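Local coordinates for protein peptidoglycan D,D-transpeptidase FtsI (Yersinia pestis, PDB 6SYN) that probably cross-links peptidoglycan peptides as a class B penicillin-binding protein, a D,D-transpeptidase of cell wall synthesis that is the target of beta-lactams, at residues A[427-439]-A[499-512]. Residues are numbered along the deposited sequence; the frame is centred on the assembly and turned at random. Where two conformers were deposited one is given.
Sequences TKAAIKGYRIAIK and MGGVLRTMNIEPDA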
loop_
_atom_site.group_PDB
_atom_site.type_symbol
_atom_site.label_atom_id
_atom_site.label_comp_id
_atom_site.label_asym_id
_atom_site.label_seq_id
_atom_site.Cartn_x
_atom_site.Cartn_y
_atom_site.Cartn_z
ATOM N N THR A 427 -16.727 -3.347 14.046
ATOM C CA THR A 427 -16.766 -2.644 15.360
ATOM C C THR A 427 -15.349 -2.415 15.900
ATOM O O THR A 427 -15.143 -1.384 16.579
ATOM C CB THR A 427 -17.600 -3.444 16.368
ATOM O OG1 THR A 427 -17.269 -4.824 16.195
ATOM C CG2 THR A 427 -19.089 -3.244 16.185
ATOM N N LYS A 428 -14.414 -3.330 15.613
ATOM C CA LYS A 428 -13.008 -3.274 16.104
ATOM C C LYS A 428 -12.287 -2.032 15.562
ATOM O O LYS A 428 -11.298 -1.623 16.195
ATOM C CB LYS A 428 -12.252 -4.567 15.769
ATOM C CG LYS A 428 -12.315 -5.623 16.868
ATOM C CD LYS A 428 -11.836 -7.000 16.457
ATOM C CE LYS A 428 -12.437 -8.119 17.288
ATOM N NZ LYS A 428 -11.947 -8.110 18.689
ATOM N N ALA A 429 -12.770 -1.443 14.461
ATOM C CA ALA A 429 -12.197 -0.230 13.826
ATOM C C ALA A 429 -12.753 1.053 14.457
ATOM O O ALA A 429 -12.269 2.130 14.081
ATOM C CB ALA A 429 -12.480 -0.249 12.348
ATOM N N ALA A 430 -13.735 0.960 15.364
ATOM C CA ALA A 430 -14.393 2.131 15.991
ATOM C C ALA A 430 -13.334 2.994 16.680
ATOM O O ALA A 430 -12.451 2.421 17.349
ATOM C CB ALA A 430 -15.463 1.700 16.966
ATOM N N ILE A 431 -13.436 4.314 16.499
ATOM C CA ILE A 431 -12.503 5.336 17.050
ATOM C C ILE A 431 -13.266 6.171 18.073
ATOM O O ILE A 431 -14.347 6.672 17.723
ATOM C CB ILE A 431 -11.940 6.222 15.924
ATOM C CG1 ILE A 431 -11.406 5.370 14.773
ATOM C CG2 ILE A 431 -10.904 7.199 16.466
ATOM C CD1 ILE A 431 -10.341 6.040 13.956
ATOM N N LYS A 432 -12.704 6.335 19.269
ATOM C CA LYS A 432 -13.358 7.048 20.392
ATOM C C LYS A 432 -13.485 8.533 20.026
ATOM O O LYS A 432 -12.443 9.183 19.791
ATOM C CB LYS A 432 -12.572 6.844 21.693
ATOM C CG LYS A 432 -12.512 5.413 22.219
ATOM C CD LYS A 432 -13.852 4.844 22.652
ATOM C CE LYS A 432 -13.752 3.449 23.237
ATOM N NZ LYS A 432 -13.301 3.457 24.648
ATOM N N GLY A 433 -14.725 9.029 19.953
ATOM C CA GLY A 433 -15.049 10.458 19.787
ATOM C C GLY A 433 -15.205 10.857 18.331
ATOM O O GLY A 433 -15.325 12.072 18.073
ATOM N N TYR A 434 -15.210 9.886 17.413
ATOM C CA TYR A 434 -15.328 10.107 15.947
ATOM C C TYR A 434 -16.316 9.102 15.351
ATOM O O TYR A 434 -16.366 7.945 15.826
ATOM C CB TYR A 434 -13.978 9.943 15.246
ATOM C CG TYR A 434 -12.944 11.001 15.548
ATOM C CD1 TYR A 434 -12.889 12.182 14.827
ATOM C CD2 TYR A 434 -11.990 10.802 16.535
ATOM C CE1 TYR A 434 -11.924 13.142 15.088
ATOM C CE2 TYR A 434 -11.022 11.754 16.813
ATOM C CZ TYR A 434 -10.987 12.931 16.086
ATOM O OH TYR A 434 -10.032 13.867 16.356
ATOM N N ARG A 435 -17.056 9.546 14.332
ATOM C CA ARG A 435 -17.925 8.713 13.460
ATOM C C ARG A 435 -17.124 8.311 12.221
ATOM O O ARG A 435 -16.402 9.181 11.680
ATOM C CB ARG A 435 -19.157 9.500 13.007
ATOM C CG ARG A 435 -19.959 10.146 14.127
ATOM C CD ARG A 435 -20.824 11.274 13.596
ATOM N NE ARG A 435 -21.663 10.871 12.474
ATOM C CZ ARG A 435 -22.307 11.708 11.661
ATOM N NH1 ARG A 435 -22.215 13.019 11.829
ATOM N NH2 ARG A 435 -23.048 11.229 10.674
ATOM N N ILE A 436 -17.252 7.056 11.777
ATOM C CA ILE A 436 -16.480 6.513 10.622
ATOM C C ILE A 436 -17.417 5.744 9.686
ATOM O O ILE A 436 -18.379 5.130 10.170
ATOM C CB ILE A 436 -15.281 5.645 11.074
ATOM C CG1 ILE A 436 -15.703 4.310 11.693
ATOM C CG2 ILE A 436 -14.364 6.425 12.005
ATOM C CD1 ILE A 436 -14.540 3.396 12.006
ATOM N N ALA A 437 -17.126 5.807 8.385
ATOM C CA ALA A 437 -17.802 5.059 7.305
ATOM C C ALA A 437 -16.804 4.071 6.687
ATOM O O ALA A 437 -15.973 4.491 5.850
ATOM C CB ALA A 437 -18.354 6.024 6.287
ATOM N N ILE A 438 -16.880 2.808 7.111
ATOM C CA ILE A 438 -16.002 1.699 6.639
ATOM C C ILE A 438 -16.851 0.606 5.992
ATOM O O ILE A 438 -18.070 0.550 6.226
ATOM C CB ILE A 438 -15.173 1.111 7.797
ATOM C CG1 ILE A 438 -16.040 0.344 8.801
ATOM C CG2 ILE A 438 -14.358 2.196 8.474
ATOM C CD1 ILE A 438 -15.273 -0.658 9.635
ATOM N N LYS A 439 -16.182 -0.253 5.231
ATOM C CA LYS A 439 -16.689 -1.570 4.788
ATOM C C LYS A 439 -15.569 -2.588 5.008
ATOM O O LYS A 439 -14.434 -2.321 4.572
ATOM C CB LYS A 439 -17.107 -1.485 3.320
ATOM C CG LYS A 439 -17.731 -2.749 2.753
ATOM C CD LYS A 439 -19.112 -3.030 3.300
ATOM C CE LYS A 439 -19.585 -4.435 3.022
ATOM N NZ LYS A 439 -18.878 -5.416 3.871
ATOM N N MET A 499 -6.326 5.393 11.603
ATOM C CA MET A 499 -7.247 6.539 11.366
ATOM C C MET A 499 -7.348 7.411 12.626
ATOM O O MET A 499 -7.451 8.641 12.471
ATOM C CB MET A 499 -8.639 6.065 10.936
ATOM C CG MET A 499 -9.511 7.183 10.396
ATOM S SD MET A 499 -8.646 8.237 9.190
ATOM C CE MET A 499 -9.222 7.524 7.648
ATOM N N GLY A 500 -7.298 6.798 13.815
ATOM C CA GLY A 500 -7.299 7.493 15.117
ATOM C C GLY A 500 -6.155 8.485 15.225
ATOM O O GLY A 500 -6.427 9.684 15.402
ATOM N N GLY A 501 -4.915 8.000 15.122
ATOM C CA GLY A 501 -3.692 8.825 15.150
ATOM C C GLY A 501 -3.719 9.897 14.072
ATOM O O GLY A 501 -3.424 11.064 14.389
ATOM N N VAL A 502 -4.098 9.530 12.847
ATOM C CA VAL A 502 -4.244 10.490 11.714
ATOM C C VAL A 502 -5.112 11.670 12.178
ATOM O O VAL A 502 -4.600 12.804 12.188
ATOM C CB VAL A 502 -4.822 9.802 10.462
ATOM C CG1 VAL A 502 -5.305 10.815 9.435
ATOM C CG2 VAL A 502 -3.818 8.843 9.837
ATOM N N LEU A 503 -6.369 11.413 12.558
ATOM C CA LEU A 503 -7.362 12.460 12.942
ATOM C C LEU A 503 -6.772 13.377 14.020
ATOM O O LEU A 503 -7.014 14.596 13.951
ATOM C CB LEU A 503 -8.650 11.794 13.438
ATOM C CG LEU A 503 -9.526 11.184 12.347
ATOM C CD1 LEU A 503 -10.435 10.105 12.907
ATOM C CD2 LEU A 503 -10.337 12.262 11.644
ATOM N N ARG A 504 -6.024 12.803 14.967
ATOM C CA ARG A 504 -5.447 13.515 16.139
ATOM C C ARG A 504 -4.193 14.296 15.725
ATOM O O ARG A 504 -4.103 15.485 16.090
ATOM C CB ARG A 504 -5.160 12.528 17.277
ATOM C CG ARG A 504 -6.390 12.148 18.089
ATOM C CD ARG A 504 -7.125 13.359 18.641
ATOM N NE ARG A 504 -8.331 13.177 19.453
ATOM C CZ ARG A 504 -8.882 12.033 19.873
ATOM N NH1 ARG A 504 -9.985 12.089 20.603
ATOM N NH2 ARG A 504 -8.375 10.844 19.586
ATOM N N THR A 505 -3.267 13.663 15.001
ATOM C CA THR A 505 -2.064 14.322 14.425
ATOM C C THR A 505 -2.496 15.567 13.644
ATOM O O THR A 505 -1.915 16.638 13.863
ATOM C CB THR A 505 -1.290 13.388 13.484
ATOM O OG1 THR A 505 -0.937 12.193 14.180
ATOM C CG2 THR A 505 -0.042 14.038 12.924
ATOM N N MET A 506 -3.501 15.409 12.782
ATOM C CA MET A 506 -3.998 16.444 11.837
ATOM C C MET A 506 -5.005 17.372 12.530
ATOM O O MET A 506 -5.621 18.195 11.818
ATOM C CB MET A 506 -4.645 15.764 10.626
ATOM C CG MET A 506 -3.662 14.910 9.840
ATOM S SD MET A 506 -2.186 15.852 9.367
ATOM C CE MET A 506 -2.895 16.953 8.147
ATOM N N ASN A 507 -5.155 17.245 13.857
ATOM C CA ASN A 507 -5.952 18.134 14.745
ATOM C C ASN A 507 -7.386 18.279 14.223
ATOM O O ASN A 507 -7.835 19.432 14.080
ATOM C CB ASN A 507 -5.318 19.524 14.872
ATOM C CG ASN A 507 -3.918 19.515 15.448
ATOM O OD1 ASN A 507 -3.631 18.789 16.399
ATOM N ND2 ASN A 507 -3.046 20.340 14.892
ATOM N N ILE A 508 -8.087 17.171 13.959
ATOM C CA ILE A 508 -9.475 17.199 13.401
ATOM C C ILE A 508 -10.483 17.232 14.555
ATOM O O ILE A 508 -10.409 16.353 15.430
ATOM C CB ILE A 508 -9.739 16.015 12.451
ATOM C CG1 ILE A 508 -8.691 15.924 11.337
ATOM C CG2 ILE A 508 -11.152 16.086 11.888
ATOM C CD1 ILE A 508 -8.636 17.133 10.424
ATOM N N GLU A 509 -11.393 18.213 14.533
ATOM C CA GLU A 509 -12.487 18.377 15.526
ATOM C C GLU A 509 -13.284 17.076 15.572
ATOM O O GLU A 509 -13.789 16.623 14.548
ATOM C CB GLU A 509 -13.368 19.579 15.167
ATOM C CG GLU A 509 -14.089 20.197 16.361
ATOM C CD GLU A 509 -13.293 21.226 17.157
ATOM O OE1 GLU A 509 -12.706 22.140 16.532
ATOM O OE2 GLU A 509 -13.265 21.120 18.408
ATOM N N PRO A 510 -13.370 16.411 16.747
ATOM C CA PRO A 510 -14.214 15.226 16.927
ATOM C C PRO A 510 -15.657 15.387 16.424
ATOM O O PRO A 510 -16.081 16.502 16.214
ATOM C CB PRO A 510 -14.210 15.027 18.449
ATOM C CG PRO A 510 -12.869 15.568 18.885
ATOM C CD PRO A 510 -12.603 16.737 17.960
ATOM N N ASP A 511 -16.375 14.265 16.308
ATOM C CA ASP A 511 -17.537 14.086 15.396
ATOM C C ASP A 511 -18.793 13.617 16.150
ATOM O O ASP A 511 -19.891 13.770 15.583
ATOM C CB ASP A 511 -17.163 13.091 14.293
ATOM C CG ASP A 511 -17.570 13.523 12.898
ATOM O OD1 ASP A 511 -17.818 14.730 12.709
ATOM O OD2 ASP A 511 -17.641 12.652 12.016
ATOM N N ALA A 512 -18.654 13.029 17.344
ATOM C CA ALA A 512 -19.772 12.791 18.293
ATOM C C ALA A 512 -19.216 12.462 19.684
ATOM O O ALA A 512 -18.539 11.452 19.859
ATOM C CB ALA A 512 -20.678 11.693 17.788
HETATM O O HOH W 1 -21.620 14.650 14.159
#
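The turn at Gly433 and Tyr434 runs beside the C-terminal tail at Asp511, where the CA atoms of the two segments come nearest (Tyr434 to Asp511, 4.6 Å). Residues 431-434 form a type II beta turn just ahead of edge strand 437-446 in the five-stranded antiparallel sheet of the transpeptidase domain. Helix 492-505 ends in a Schellman motif with Asn507 at positive phi, and the tail then passes the turn. One backbone bond joins them, from Asp511 N to Gly433 O (3.0 Å), nearly straight at 171°.

Tyr434 makes the largest single contribution. Its CG lies anti to the carbonyl carbon, and the ring reaches between helix and tail. Leu503 CD1 sits over one face, 3.8 Å from the ring centroid, in a CH-pi contact. Pro510 CB lies over the opposite face. The Arg504 guanidinium stands at the ring edge, its plane 77° from that of the ring, with Tyr434 CE2 over its face. One turn earlier in the helix, Ile431 CD1 packs on Met499 CB, the two side chains crossing at about a right angle.

Arg435 CD lies 3.3 Å from Asp511 O. Arg435 NE and Asp511 OD2 approach as charges only. Arg435 NH2 instead makes a salt bridge with Glu417 OE1, and Asp511 OD1 is hydrogen-bonded to Ser467 OG. Lys439 probably begins the family's KTG motif, with Thr440 and Gly441 lining the ligand pocket, and its NZ is hydrogen-bonded to Ser304 OG. At the far end of the ring, the Tyr434 hydroxyl donates to Ile508 O (2.7 Å), tilted 15° from the carbonyl plane.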